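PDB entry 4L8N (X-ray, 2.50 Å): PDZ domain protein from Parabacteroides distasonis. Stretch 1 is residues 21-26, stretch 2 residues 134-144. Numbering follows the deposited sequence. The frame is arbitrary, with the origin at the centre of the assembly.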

# COMPACT_ATOMS: atom_id res chain seq x y z
N SER A 21 12.24 -16.99 8.03
CA SER A 21 11.09 -17.43 7.24
C SER A 21 10.65 -18.81 7.68
O SER A 21 11.49 -19.70 7.80
CB SER A 21 11.43 -17.44 5.75
OG SER A 21 10.52 -18.24 5.01
N LYS A 22 9.35 -19.00 7.88
CA LYS A 22 8.76 -20.27 8.32
C LYS A 22 8.65 -21.28 7.18
O LYS A 22 8.53 -22.48 7.44
CB LYS A 22 7.35 -20.06 8.94
CG LYS A 22 7.25 -19.02 10.06
CD LYS A 22 7.87 -19.47 11.41
CE LYS A 22 8.11 -18.31 12.36
NZ LYS A 22 8.89 -18.73 13.56
N ASN A 23 8.70 -20.81 5.92
CA ASN A 23 8.49 -21.65 4.75
C ASN A 23 9.76 -21.94 3.94
O ASN A 23 9.70 -22.68 2.96
CB ASN A 23 7.45 -20.99 3.85
CG ASN A 23 6.21 -20.56 4.59
OD1 ASN A 23 6.08 -19.41 5.00
ND2 ASN A 23 5.32 -21.49 4.87
N TRP A 24 10.90 -21.39 4.36
CA TRP A 24 12.17 -21.60 3.66
C TRP A 24 13.35 -21.61 4.61
O TRP A 24 13.72 -20.55 5.13
CB TRP A 24 12.41 -20.53 2.58
CG TRP A 24 13.49 -20.93 1.62
CD1 TRP A 24 14.69 -20.32 1.44
CD2 TRP A 24 13.51 -22.12 0.81
NE1 TRP A 24 15.45 -21.02 0.53
CE2 TRP A 24 14.76 -22.13 0.13
CE3 TRP A 24 12.59 -23.15 0.55
CZ2 TRP A 24 15.09 -23.11 -0.80
CZ3 TRP A 24 12.93 -24.12 -0.37
CH2 TRP A 24 14.16 -24.09 -1.04
N GLY A 25 13.93 -22.80 4.79
CA GLY A 25 15.11 -23.04 5.62
C GLY A 25 15.11 -22.32 6.95
O GLY A 25 16.07 -21.61 7.26
N ASN A 26 14.03 -22.50 7.74
CA ASN A 26 13.87 -21.86 9.05
C ASN A 26 15.02 -22.20 10.01
O ASN A 26 15.40 -23.37 10.17
CB ASN A 26 12.53 -22.24 9.67
CG ASN A 26 12.05 -21.28 10.74
OD1 ASN A 26 12.53 -20.15 10.86
ND2 ASN A 26 11.06 -21.70 11.52
N THR A 134 2.78 -11.65 0.39
CA THR A 134 2.00 -12.34 1.41
C THR A 134 2.11 -13.82 1.24
O THR A 134 1.95 -14.33 0.13
CB THR A 134 0.53 -11.91 1.32
OG1 THR A 134 0.43 -10.51 1.05
CG2 THR A 134 -0.26 -12.28 2.57
N VAL A 135 2.38 -14.52 2.33
CA VAL A 135 2.50 -15.96 2.34
C VAL A 135 1.50 -16.55 3.33
O VAL A 135 1.01 -15.84 4.22
CB VAL A 135 3.96 -16.47 2.61
CG1 VAL A 135 4.94 -15.84 1.63
CG2 VAL A 135 4.39 -16.21 4.05
N THR A 136 1.22 -17.87 3.18
CA THR A 136 0.36 -18.67 4.05
C THR A 136 0.90 -18.60 5.50
O THR A 136 2.11 -18.47 5.72
CB THR A 136 0.21 -20.12 3.52
OG1 THR A 136 -0.66 -20.86 4.38
CG2 THR A 136 1.57 -20.87 3.38
N SER A 137 -0.00 -18.67 6.47
CA SER A 137 0.39 -18.62 7.88
C SER A 137 0.80 -20.02 8.34
O SER A 137 1.41 -20.15 9.40
CB SER A 137 -0.74 -18.03 8.73
OG SER A 137 -1.96 -18.71 8.52
N ASP A 138 0.51 -21.05 7.51
CA ASP A 138 0.94 -22.45 7.75
C ASP A 138 2.44 -22.53 7.49
O ASP A 138 2.92 -21.98 6.49
CB ASP A 138 0.15 -23.44 6.88
CG ASP A 138 -1.36 -23.35 7.02
OD1 ASP A 138 -1.84 -22.98 8.13
OD2 ASP A 138 -2.07 -23.66 6.05
N GLY A 139 3.15 -23.20 8.39
CA GLY A 139 4.61 -23.33 8.32
C GLY A 139 5.13 -24.41 7.39
O GLY A 139 6.15 -25.04 7.70
N VAL A 140 4.46 -24.59 6.23
CA VAL A 140 4.82 -25.58 5.23
C VAL A 140 6.09 -25.17 4.48
O VAL A 140 6.21 -24.03 4.04
CB VAL A 140 3.65 -25.89 4.27
CG1 VAL A 140 3.32 -24.73 3.34
CG2 VAL A 140 3.90 -27.17 3.49
N ASP A 141 7.03 -26.11 4.32
CA ASP A 141 8.24 -25.89 3.55
C ASP A 141 7.90 -25.83 2.04
O ASP A 141 7.30 -26.76 1.49
CB ASP A 141 9.30 -26.95 3.83
CG ASP A 141 10.69 -26.42 3.51
OD1 ASP A 141 11.08 -26.48 2.32
OD2 ASP A 141 11.32 -25.82 4.40
N PHE A 142 8.27 -24.71 1.38
CA PHE A 142 8.04 -24.48 -0.05
C PHE A 142 8.79 -25.50 -0.93
O PHE A 142 8.42 -25.70 -2.08
CB PHE A 142 8.41 -23.03 -0.46
CG PHE A 142 7.47 -21.95 0.04
CD1 PHE A 142 6.16 -22.26 0.43
CD2 PHE A 142 7.86 -20.62 0.07
CE1 PHE A 142 5.29 -21.27 0.87
CE2 PHE A 142 6.98 -19.62 0.50
CZ PHE A 142 5.70 -19.96 0.90
N GLY A 143 9.80 -26.16 -0.36
CA GLY A 143 10.54 -27.22 -1.04
C GLY A 143 9.72 -28.47 -1.32
O GLY A 143 10.16 -29.33 -2.09
N ASN A 144 8.50 -28.59 -0.73
CA ASN A 144 7.60 -29.72 -0.96
C ASN A 144 6.93 -29.65 -2.34
O ASN A 144 6.34 -30.63 -2.78
CB ASN A 144 6.51 -29.81 0.12
CG ASN A 144 6.97 -30.01 1.55
OD1 ASN A 144 6.26 -29.65 2.49
ND2 ASN A 144 8.13 -30.62 1.77
O HOH W 1 11.31 -24.33 6.91

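The contact between the two stretches, which buries 388 Å² in total, is organised around N23, a buried residue that lies in an irregular segment and points its CA-to-CB bond toward the loop following the 134-135 strand. Its carboxamide nitrogen serves two backbone carbonyls of that loop: N23 ND2 donates to V140 O at 2.8 Å and to D138 O at 2.9 Å, the first bond being the straighter (163° against 146°). D138 O also accepts a weak hydrogen bond from V140 N (3.0 Å), so the two carbonyls that receive N23 ND2 belong to one tight bend. The other end of the carboxamide meets an apolar neighbour, with N23 OD1 3.7 Å from V135 CG2.

The main chain of N23 is used as well. F142 N donates to N23 O at 2.9 Å and 176°, an almost linear bond, and D141 CA approaches the same oxygen at 3.6 Å in a CA-H...O contact. In the same residue pair as that hydrogen bond, N23 CB sits over one face of the F142 ring, 3.5 Å from its centroid and 8° off the normal, a CH-pi contact. N23 is thus held through backbone and side chain alike. Within its own stretch, N23 N donates to S21 OG (3.3 Å).

W24 extends the contact by van der Waals packing. The edge of its indole meets G143, with W24 CZ3 3.7 Å from G143 N, while W24 CE3 lies 4.3 Å from F142 CB. G143 N donates to D141 OD1 (3.0 Å), within the second stretch; D141 OD1 is also 4.0 Å from W24 CZ3, a packing contact. D141 OD2 accepts a hydrogen bond from the O of water 1 at 2.9 Å; that water also makes weak hydrogen bonds to K22 O and N26 N, linking D141 to the first stretch.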